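Local coordinates for ribonucleoside triphosphate reductase (Lactobacillus leichmannii, PDB 1L1L), which catalyses the B12-dependent reduction of ribonucleoside triphosphates to deoxyribonucleoside triphosphates, working as an allosterically regulated monomer, at residues D183-V188 with N207-D212; N420-F425 with A441-Y446; G591-A596 with E699-E704. All blocks are in the same frame, centred on the assembly; numbering follows the deposited sequence.

Overall arrangement
The three contacts follow one another along the chain without interleaving, and no two share a sheet. Contact 2 lies deepest, its centre about 16 Å from the centre of the chain, where strand 421-424 packs on helix 436-450, probably as part of the ten-stranded alpha-beta barrel. Contact 1 is far out in the insertion domain, at an outermost strand of a three-stranded parallel sheet; its centre is about 52 Å from that of contact 2, on the opposite side of the chain's centre. Contact 3 has its centre about 36 Å from that of contact 2 and 59 Å from that of contact 1. Contact 2 thus packs the interior, contact 1 fixes an insertion-domain loop, and contact 3 joins an antiparallel sheet's edge to surface helix 695-704.

Contact 1 of 3, residues D183-V188 with N207-D212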
loop_
_atom_site.group_PDB
_atom_site.type_symbol
_atom_site.label_atom_id
_atom_site.label_comp_id
_atom_site.label_asym_id
_atom_site.label_seq_id
_atom_site.Cartn_x
_atom_site.Cartn_y
_atom_site.Cartn_z
ATOM N N ASP A 183 21.362 5.815 -28.730
ATOM C CA ASP A 183 21.965 7.118 -28.487
ATOM C C ASP A 183 20.792 8.001 -28.066
ATOM O O ASP A 183 19.836 8.170 -28.829
ATOM C CB ASP A 183 22.605 7.661 -29.768
ATOM C CG ASP A 183 23.274 9.003 -29.552
ATOM O OD1 ASP A 183 24.065 9.116 -28.586
ATOM O OD2 ASP A 183 23.017 9.941 -30.339
ATOM N N LEU A 184 20.854 8.555 -26.860
ATOM C CA LEU A 184 19.750 9.369 -26.347
ATOM C C LEU A 184 20.046 10.825 -26.016
ATOM O O LEU A 184 21.014 11.147 -25.321
ATOM C CB LEU A 184 19.163 8.698 -25.099
ATOM C CG LEU A 184 18.019 9.411 -24.365
ATOM C CD1 LEU A 184 16.801 9.445 -25.258
ATOM C CD2 LEU A 184 17.712 8.680 -23.054
ATOM N N GLN A 185 19.183 11.709 -26.508
ATOM C CA GLN A 185 19.320 13.128 -26.234
ATOM C C GLN A 185 17.982 13.591 -25.684
ATOM O O GLN A 185 16.938 13.306 -26.262
ATOM C CB GLN A 185 19.642 13.916 -27.509
ATOM C CG GLN A 185 20.887 13.465 -28.241
ATOM C CD GLN A 185 21.192 14.360 -29.426
ATOM O OE1 GLN A 185 21.638 15.497 -29.258
ATOM N NE2 GLN A 185 20.931 13.863 -30.627
ATOM N N LEU A 186 18.021 14.286 -24.557
ATOM C CA LEU A 186 16.807 14.795 -23.936
ATOM C C LEU A 186 16.808 16.304 -24.133
ATOM O O LEU A 186 17.699 17.007 -23.644
ATOM C CB LEU A 186 16.782 14.446 -22.443
ATOM C CG LEU A 186 16.907 12.950 -22.122
ATOM C CD1 LEU A 186 16.829 12.728 -20.623
ATOM C CD2 LEU A 186 15.804 12.183 -22.833
ATOM N N VAL A 187 15.803 16.791 -24.854
ATOM C CA VAL A 187 15.687 18.210 -25.151
ATOM C C VAL A 187 14.702 18.950 -24.265
ATOM O O VAL A 187 13.585 18.491 -24.033
ATOM C CB VAL A 187 15.245 18.444 -26.609
ATOM C CG1 VAL A 187 15.355 19.919 -26.950
ATOM C CG2 VAL A 187 16.076 17.607 -27.547
ATOM N N VAL A 188 15.141 20.101 -23.774
ATOM C CA VAL A 188 14.317 20.978 -22.953
ATOM C C VAL A 188 14.669 22.393 -23.392
ATOM O O VAL A 188 15.641 22.984 -22.920
ATOM C CB VAL A 188 14.600 20.816 -21.447
ATOM C CG1 VAL A 188 13.963 21.964 -20.674
ATOM C CG2 VAL A 188 14.030 19.485 -20.952
ATOM N N ASN A 207 19.487 24.502 -28.954
ATOM C CA ASN A 207 20.664 24.905 -29.712
ATOM C C ASN A 207 21.729 23.805 -29.744
ATOM O O ASN A 207 22.273 23.491 -30.807
ATOM C CB ASN A 207 21.252 26.181 -29.117
ATOM N N GLU A 208 22.012 23.218 -28.581
ATOM C CA GLU A 208 23.016 22.159 -28.451
ATOM C C GLU A 208 22.604 20.843 -29.105
ATOM O O GLU A 208 23.442 19.976 -29.353
ATOM C CB GLU A 208 23.302 21.886 -26.973
ATOM C CG GLU A 208 23.146 23.095 -26.074
ATOM C CD GLU A 208 24.042 24.237 -26.485
ATOM O OE1 GLU A 208 25.277 24.048 -26.478
ATOM O OE2 GLU A 208 23.512 25.321 -26.814
ATOM N N LEU A 209 21.312 20.694 -29.373
ATOM C CA LEU A 209 20.790 19.471 -29.972
ATOM C C LEU A 209 21.448 19.073 -31.293
ATOM O O LEU A 209 21.527 19.865 -32.236
ATOM C CB LEU A 209 19.275 19.592 -30.179
ATOM C CG LEU A 209 18.583 18.352 -30.755
ATOM C CD1 LEU A 209 18.766 17.170 -29.806
ATOM C CD2 LEU A 209 17.109 18.637 -30.969
ATOM N N VAL A 210 21.913 17.830 -31.349
ATOM C CA VAL A 210 22.542 17.298 -32.550
ATOM C C VAL A 210 21.569 16.320 -33.197
ATOM O O VAL A 210 21.402 15.197 -32.727
ATOM C CB VAL A 210 23.853 16.553 -32.214
ATOM C CG1 VAL A 210 24.470 15.988 -33.483
ATOM C CG2 VAL A 210 24.825 17.499 -31.520
ATOM N N GLN A 211 20.919 16.753 -34.270
ATOM C CA GLN A 211 19.960 15.901 -34.958
ATOM C C GLN A 211 20.310 15.678 -36.422
ATOM O O GLN A 211 21.064 16.444 -37.022
ATOM C CB GLN A 211 18.553 16.505 -34.864
ATOM C CG GLN A 211 17.520 15.833 -35.768
ATOM C CD GLN A 211 16.135 16.444 -35.647
ATOM O OE1 GLN A 211 15.973 17.663 -35.733
ATOM N NE2 GLN A 211 15.126 15.595 -35.456
ATOM N N ASP A 212 19.756 14.607 -36.975
ATOM C CA ASP A 212 19.944 14.254 -38.370
ATOM C C ASP A 212 18.651 13.585 -38.827
ATOM O O ASP A 212 17.841 13.157 -38.004
ATOM C CB ASP A 212 21.154 13.320 -38.544
ATOM C CG ASP A 212 21.024 12.021 -37.766
ATOM O OD1 ASP A 212 20.117 11.218 -38.081
ATOM O OD2 ASP A 212 21.837 11.799 -36.841
#
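With chi1 of Gln185 at -57°, CG stands opposite the carbonyl carbon, and the extended chain beyond it carries the amide across to the backbone of Val210. There it closes a two-bond ring. Val210 N donates a hydrogen bond to Gln185 OE1 at 3.1 Å, with the N in the plane of the Gln185 carbonyl, on a lone pair of OE1. In return Gln185 NE2 points almost straight at Val210 O, which lies in the Gln185 amide plane, although NE2 itself is tilted from the plane of the Val210 carbonyl; the modelled 2.5 Å between NE2 and that oxygen is implausibly short and its exact value doubtful. With both O and N engaged, the amide's rotation is probably fixed.

Leu209 adds the apolar part. CD1 of Leu209 sits 3.4 Å from Gln185 OE1 and 3.5 Å from Val187 CG2; the Val187 and Leu209 side chains meet at about a right angle. Ile251 of the neighbouring strand 249-253 touches both. The loop lies over the sheet face turned away from helix 275-289, onto which Leu186 packs. A glutamine side chain binding N-H and C=O of one loop residue thus fixes the loop over the outermost strand of the insertion domain's three-stranded parallel sheet.

Contact 2 of 3, residues N420-F425 with A441-Y446; sequences NLFEVF and ALAARY
Phe422 is the first residue of strand 421-424 to meet the helix, and it supplies most of the contact, against Ala443 and Tyr446. Its CG is anti to the backbone N (chi1 -166°), which sends the ring toward the helix, against both. Ala443 lies over one face: its CA is 4.1 Å from the ring centroid, a CH-pi contact, and its CB closes to 3.4 Å from Phe422 CD2. At the CD1-CE1 margin of the ring, Tyr446 comes in obliquely, CD1 of Phe422 being 3.6 Å from Tyr446 CD1. The two rings are inclined at 49°, with the CD1-CE1 side of Phe422 resting over a face of the tyrosine, offset toward its rim. Tyr446 OH is tied to Asn100, and Pro96 of strand 94-96 touches both rings.

Strand and helix run nearly antiparallel, their axes 8.4 Å apart at closest approach. Since strand 471-474 returns parallel to 421-424 as its sheet neighbour, helix 436-450 belongs to a beta-alpha-beta connection, consistent with the alpha-beta barrel of this enzyme.

Next along, Glu423 leaves the strand on the side away from the helix, and its OE2 is hydrogen-bonded to Ser473 OG. Val424 turns back to the helix, but more loosely: its CG2 is 4.2 Å from Ala443 CB. It also touches Val439 and Phe440, one turn earlier in the same helix, and Ala94 beside it.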
loop_
_atom_site.group_PDB
_atom_site.type_symbol
_atom_site.label_atom_id
_atom_site.label_comp_id
_atom_site.label_asym_id
_atom_site.label_seq_id
_atom_site.Cartn_x
_atom_site.Cartn_y
_atom_site.Cartn_z
ATOM N N ASN A 420 -7.635 -4.762 -3.069
ATOM C CA ASN A 420 -8.939 -4.123 -2.921
ATOM C C ASN A 420 -9.273 -4.373 -1.461
ATOM O O ASN A 420 -9.839 -5.408 -1.111
ATOM C CB ASN A 420 -9.925 -4.811 -3.864
ATOM C CG ASN A 420 -11.314 -4.234 -3.769
ATOM O OD1 ASN A 420 -11.478 -3.062 -3.461
ATOM N ND2 ASN A 420 -12.320 -5.054 -4.050
ATOM N N LEU A 421 -8.906 -3.415 -0.617
ATOM C CA LEU A 421 -9.061 -3.565 0.824
ATOM C C LEU A 421 -10.073 -2.696 1.554
ATOM O O LEU A 421 -10.447 -1.614 1.110
ATOM C CB LEU A 421 -7.694 -3.352 1.483
ATOM C CG LEU A 421 -6.494 -3.932 0.705
ATOM C CD1 LEU A 421 -5.189 -3.372 1.263
ATOM C CD2 LEU A 421 -6.504 -5.446 0.782
ATOM N N PHE A 422 -10.486 -3.204 2.704
ATOM C CA PHE A 422 -11.406 -2.510 3.586
ATOM C C PHE A 422 -10.982 -2.941 4.973
ATOM O O PHE A 422 -10.780 -4.124 5.216
ATOM C CB PHE A 422 -12.841 -2.942 3.332
ATOM C CG PHE A 422 -13.846 -2.033 3.959
ATOM C CD1 PHE A 422 -14.291 -0.907 3.286
ATOM C CD2 PHE A 422 -14.312 -2.280 5.245
ATOM C CE1 PHE A 422 -15.197 -0.025 3.887
ATOM C CE2 PHE A 422 -15.218 -1.400 5.859
ATOM C CZ PHE A 422 -15.654 -0.276 5.171
ATOM N N GLU A 423 -10.840 -1.988 5.886
ATOM C CA GLU A 423 -10.401 -2.320 7.229
ATOM C C GLU A 423 -11.466 -2.179 8.317
ATOM O O GLU A 423 -12.193 -1.184 8.385
ATOM C CB GLU A 423 -9.179 -1.480 7.594
ATOM C CG GLU A 423 -8.389 -2.035 8.757
ATOM C CD GLU A 423 -6.889 -1.829 8.586
ATOM O OE1 GLU A 423 -6.472 -0.667 8.398
ATOM O OE2 GLU A 423 -6.133 -2.824 8.643
ATOM N N VAL A 424 -11.536 -3.200 9.157
ATOM C CA VAL A 424 -12.475 -3.246 10.260
ATOM C C VAL A 424 -11.723 -3.330 11.586
ATOM O O VAL A 424 -10.702 -4.018 11.709
ATOM C CB VAL A 424 -13.425 -4.453 10.109
ATOM C CG1 VAL A 424 -14.370 -4.541 11.317
ATOM C CG2 VAL A 424 -14.228 -4.303 8.821
ATOM N N PHE A 425 -12.213 -2.584 12.570
ATOM C CA PHE A 425 -11.626 -2.566 13.900
ATOM C C PHE A 425 -12.679 -3.192 14.822
ATOM O O PHE A 425 -13.547 -2.491 15.358
ATOM C CB PHE A 425 -11.343 -1.126 14.341
ATOM C CG PHE A 425 -10.482 -0.342 13.384
ATOM C CD1 PHE A 425 -9.189 -0.755 13.083
ATOM C CD2 PHE A 425 -10.960 0.829 12.804
ATOM C CE1 PHE A 425 -8.381 -0.001 12.209
ATOM C CE2 PHE A 425 -10.169 1.583 11.936
ATOM C CZ PHE A 425 -8.872 1.164 11.638
ATOM N N ALA A 441 -20.255 -7.737 6.628
ATOM C CA ALA A 441 -21.054 -7.901 5.426
ATOM C C ALA A 441 -21.065 -6.572 4.656
ATOM O O ALA A 441 -20.999 -6.550 3.429
ATOM C CB ALA A 441 -22.488 -8.348 5.797
ATOM N N LEU A 442 -21.144 -5.451 5.369
ATOM C CA LEU A 442 -21.128 -4.156 4.691
ATOM C C LEU A 442 -19.737 -3.998 4.063
ATOM O O LEU A 442 -19.585 -3.500 2.952
ATOM C CB LEU A 442 -21.380 -3.016 5.689
ATOM C CG LEU A 442 -22.815 -2.872 6.216
ATOM C CD1 LEU A 442 -22.839 -1.974 7.451
ATOM C CD2 LEU A 442 -23.694 -2.303 5.120
ATOM N N ALA A 443 -18.732 -4.458 4.790
ATOM C CA ALA A 443 -17.355 -4.364 4.306
ATOM C C ALA A 443 -17.232 -5.088 2.970
ATOM O O ALA A 443 -16.807 -4.505 1.969
ATOM C CB ALA A 443 -16.415 -4.965 5.328
ATOM N N ALA A 444 -17.636 -6.352 2.954
ATOM C CA ALA A 444 -17.572 -7.163 1.740
ATOM C C ALA A 444 -18.232 -6.517 0.527
ATOM O O ALA A 444 -17.697 -6.556 -0.582
ATOM C CB ALA A 444 -18.187 -8.536 2.009
ATOM N N ARG A 445 -19.394 -5.910 0.730
ATOM C CA ARG A 445 -20.112 -5.286 -0.374
ATOM C C ARG A 445 -19.435 -4.021 -0.870
ATOM O O ARG A 445 -19.504 -3.693 -2.065
ATOM C CB ARG A 445 -21.555 -4.972 0.055
ATOM C CG ARG A 445 -22.386 -6.205 0.417
ATOM C CD ARG A 445 -23.752 -5.806 1.021
ATOM N NE ARG A 445 -24.599 -5.103 0.058
ATOM C CZ ARG A 445 -25.491 -5.694 -0.740
ATOM N NH1 ARG A 445 -25.671 -7.006 -0.691
ATOM N NH2 ARG A 445 -26.186 -4.971 -1.605
ATOM N N TYR A 446 -18.793 -3.294 0.043
ATOM C CA TYR A 446 -18.105 -2.063 -0.328
ATOM C C TYR A 446 -17.023 -2.460 -1.317
ATOM O O TYR A 446 -16.949 -1.936 -2.422
ATOM C CB TYR A 446 -17.470 -1.408 0.909
ATOM C CG TYR A 446 -16.719 -0.114 0.641
ATOM C CD1 TYR A 446 -15.465 -0.117 0.018
ATOM C CD2 TYR A 446 -17.279 1.118 0.978
ATOM C CE1 TYR A 446 -14.795 1.082 -0.264
ATOM C CE2 TYR A 446 -16.620 2.314 0.701
ATOM C CZ TYR A 446 -15.385 2.292 0.080
ATOM O OH TYR A 446 -14.757 3.489 -0.205
#

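Contact 3 of 3, residues G591-A596 with E699-E704; sequences GYRTEA and EKRSQE
The guanidinium groups of Arg593 and Arg701 lie flat on one another, planes 12° apart and centres 4.1 Å apart. Over one face of Arg593 comes Arg701 NE, displaced toward the rim; over a face of Arg701 comes Arg593 CD, 3.4 Å from Arg701 NH2. At the edge of the Arg701 group, in its plane, sits a water. This is an offset arginine-arginine stack inside a salt-bridge network, and it joins strand 593-596, an outermost strand of a four-stranded antiparallel sheet, to helix 695-704 at the protein surface.

Glu704 is the anion that holds Arg593. Its OE1 accepts a hydrogen bond from Arg593 NE at 2.8 Å on the syn lone pair, a bent bond of 138° with the oxygen tilted from the guanidinium plane. The other oxygen, Glu704 OE2, makes a salt bridge to Arg593 NH2 at 2.7 Å. Carboxylate and guanidinium are therefore paired two to two, though turned 29° against each other. Arg701 reaches the stack differently: its chain is bent at chi2 and chi3, folding the head across the straight shaft of Arg593. OE2 of Glu704 is only a long salt-bridge partner of Arg701 NE, and the stronger one is Glu607 of the adjacent strand 603-611, bound to Arg701 NH2. Two glutamates thus probably offset the charge of the stacked pair.

The water accepts from both segments, 2.9 Å from Arg593 N and likewise from Arg701 NH2, so the backbone of the strand is linked to the head of the helix arginine. Two residues earlier in the chain, Gly591 ends helix 583-589 in a Schellman motif with positive phi, and its bare CA approaches Glu704 O at 3.5 Å in a CA-H...O contact.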
loop_
_atom_site.group_PDB
_atom_site.type_symbol
_atom_site.label_atom_id
_atom_site.label_comp_id
_atom_site.label_asym_id
_atom_site.label_seq_id
_atom_site.Cartn_x
_atom_site.Cartn_y
_atom_site.Cartn_z
ATOM N N GLY A 591 -3.045 22.965 25.105
ATOM C CA GLY A 591 -2.214 22.425 26.165
ATOM C C GLY A 591 -1.125 21.435 25.762
ATOM O O GLY A 591 -0.302 21.042 26.599
ATOM N N TYR A 592 -1.123 21.026 24.498
ATOM C CA TYR A 592 -0.127 20.080 24.000
ATOM C C TYR A 592 1.272 20.672 24.110
ATOM O O TYR A 592 1.477 21.849 23.802
ATOM C CB TYR A 592 -0.404 19.756 22.538
ATOM C CG TYR A 592 -1.643 18.927 22.320
ATOM C CD1 TYR A 592 -1.625 17.547 22.530
ATOM C CD2 TYR A 592 -2.842 19.525 21.927
ATOM C CE1 TYR A 592 -2.766 16.780 22.352
ATOM C CE2 TYR A 592 -3.994 18.763 21.748
ATOM C CZ TYR A 592 -3.947 17.396 21.965
ATOM O OH TYR A 592 -5.081 16.637 21.810
ATOM N N ARG A 593 2.226 19.851 24.538
ATOM C CA ARG A 593 3.610 20.304 24.662
ATOM C C ARG A 593 4.247 20.243 23.286
ATOM O O ARG A 593 4.002 19.302 22.536
ATOM C CB ARG A 593 4.387 19.416 25.638
ATOM C CG ARG A 593 3.989 19.609 27.097
ATOM C CD ARG A 593 5.047 19.073 28.070
ATOM N NE ARG A 593 4.611 19.250 29.458
ATOM C CZ ARG A 593 5.254 18.783 30.525
ATOM N NH1 ARG A 593 6.383 18.101 30.386
ATOM N NH2 ARG A 593 4.764 19.001 31.741
ATOM N N THR A 594 5.046 21.257 22.952
ATOM C CA THR A 594 5.713 21.316 21.653
ATOM C C THR A 594 7.195 21.671 21.812
ATOM O O THR A 594 7.614 22.200 22.843
ATOM C CB THR A 594 5.068 22.365 20.716
ATOM O OG1 THR A 594 5.324 23.682 21.215
ATOM C CG2 THR A 594 3.558 22.159 20.629
ATOM N N GLU A 595 7.975 21.391 20.771
ATOM C CA GLU A 595 9.406 21.666 20.785
ATOM C C GLU A 595 9.893 21.631 19.346
ATOM O O GLU A 595 9.294 20.969 18.497
ATOM C CB GLU A 595 10.136 20.585 21.589
ATOM C CG GLU A 595 10.145 19.236 20.872
ATOM C CD GLU A 595 10.566 18.078 21.751
ATOM O OE1 GLU A 595 11.677 18.139 22.341
ATOM O OE2 GLU A 595 9.785 17.096 21.842
ATOM N N ALA A 596 10.973 22.349 19.065
ATOM C CA ALA A 596 11.520 22.337 17.718
ATOM C C ALA A 596 12.052 20.919 17.475
ATOM O O ALA A 596 12.650 20.313 18.360
ATOM C CB ALA A 596 12.645 23.365 17.602
ATOM N N GLU A 699 -0.998 10.102 33.183
ATOM C CA GLU A 699 -2.146 10.799 33.740
ATOM C C GLU A 699 -1.850 12.283 33.931
ATOM O O GLU A 699 -2.687 13.135 33.616
ATOM C CB GLU A 699 -2.541 10.157 35.064
ATOM C CG GLU A 699 -2.605 8.646 34.968
ATOM C CD GLU A 699 -3.280 8.011 36.157
ATOM O OE1 GLU A 699 -2.888 8.326 37.303
ATOM O OE2 GLU A 699 -4.202 7.191 35.944
ATOM N N LYS A 700 -0.658 12.595 34.435
ATOM C CA LYS A 700 -0.275 13.986 34.645
ATOM C C LYS A 700 -0.282 14.746 33.317
ATOM O O LYS A 700 -0.906 15.802 33.191
ATOM C CB LYS A 700 1.118 14.073 35.277
ATOM C CG LYS A 700 1.195 13.568 36.710
ATOM C CD LYS A 700 2.539 13.899 37.340
ATOM C CE LYS A 700 2.593 13.473 38.800
ATOM N NZ LYS A 700 3.800 14.024 39.488
ATOM N N ARG A 701 0.408 14.188 32.328
ATOM C CA ARG A 701 0.495 14.799 31.007
ATOM C C ARG A 701 -0.852 14.975 30.303
ATOM O O ARG A 701 -1.125 16.033 29.741
ATOM C CB ARG A 701 1.441 13.980 30.131
ATOM C CG ARG A 701 2.880 14.041 30.599
ATOM C CD ARG A 701 3.384 15.466 30.496
ATOM N NE ARG A 701 3.386 15.907 29.107
ATOM C CZ ARG A 701 4.285 15.517 28.208
ATOM N NH1 ARG A 701 5.254 14.684 28.571
ATOM N NH2 ARG A 701 4.214 15.954 26.954
ATOM N N SER A 702 -1.694 13.950 30.325
ATOM C CA SER A 702 -2.995 14.057 29.671
ATOM C C SER A 702 -3.868 15.120 30.343
ATOM O O SER A 702 -4.769 15.688 29.716
ATOM C CB SER A 702 -3.706 12.698 29.677
ATOM O OG SER A 702 -3.702 12.118 30.969
ATOM N N GLN A 703 -3.599 15.399 31.615
ATOM C CA GLN A 703 -4.373 16.404 32.334
ATOM C C GLN A 703 -4.007 17.799 31.861
ATOM O O GLN A 703 -4.755 18.748 32.064
ATOM C CB GLN A 703 -4.142 16.275 33.838
ATOM C CG GLN A 703 -4.732 15.006 34.407
ATOM C CD GLN A 703 -4.367 14.783 35.854
ATOM O OE1 GLN A 703 -4.783 13.795 36.460
ATOM N NE2 GLN A 703 -3.586 15.698 36.420
ATOM N N GLU A 704 -2.845 17.914 31.227
ATOM C CA GLU A 704 -2.385 19.194 30.710
ATOM C C GLU A 704 -3.186 19.549 29.474
ATOM O O GLU A 704 -3.276 20.713 29.086
ATOM C CB GLU A 704 -0.904 19.118 30.344
ATOM C CG GLU A 704 0.042 19.182 31.526
ATOM C CD GLU A 704 1.474 18.893 31.130
ATOM O OE1 GLU A 704 1.912 19.400 30.071
ATOM O OE2 GLU A 704 2.162 18.163 31.881
HETATM O O HOH W 1 2.000 17.197 25.584
#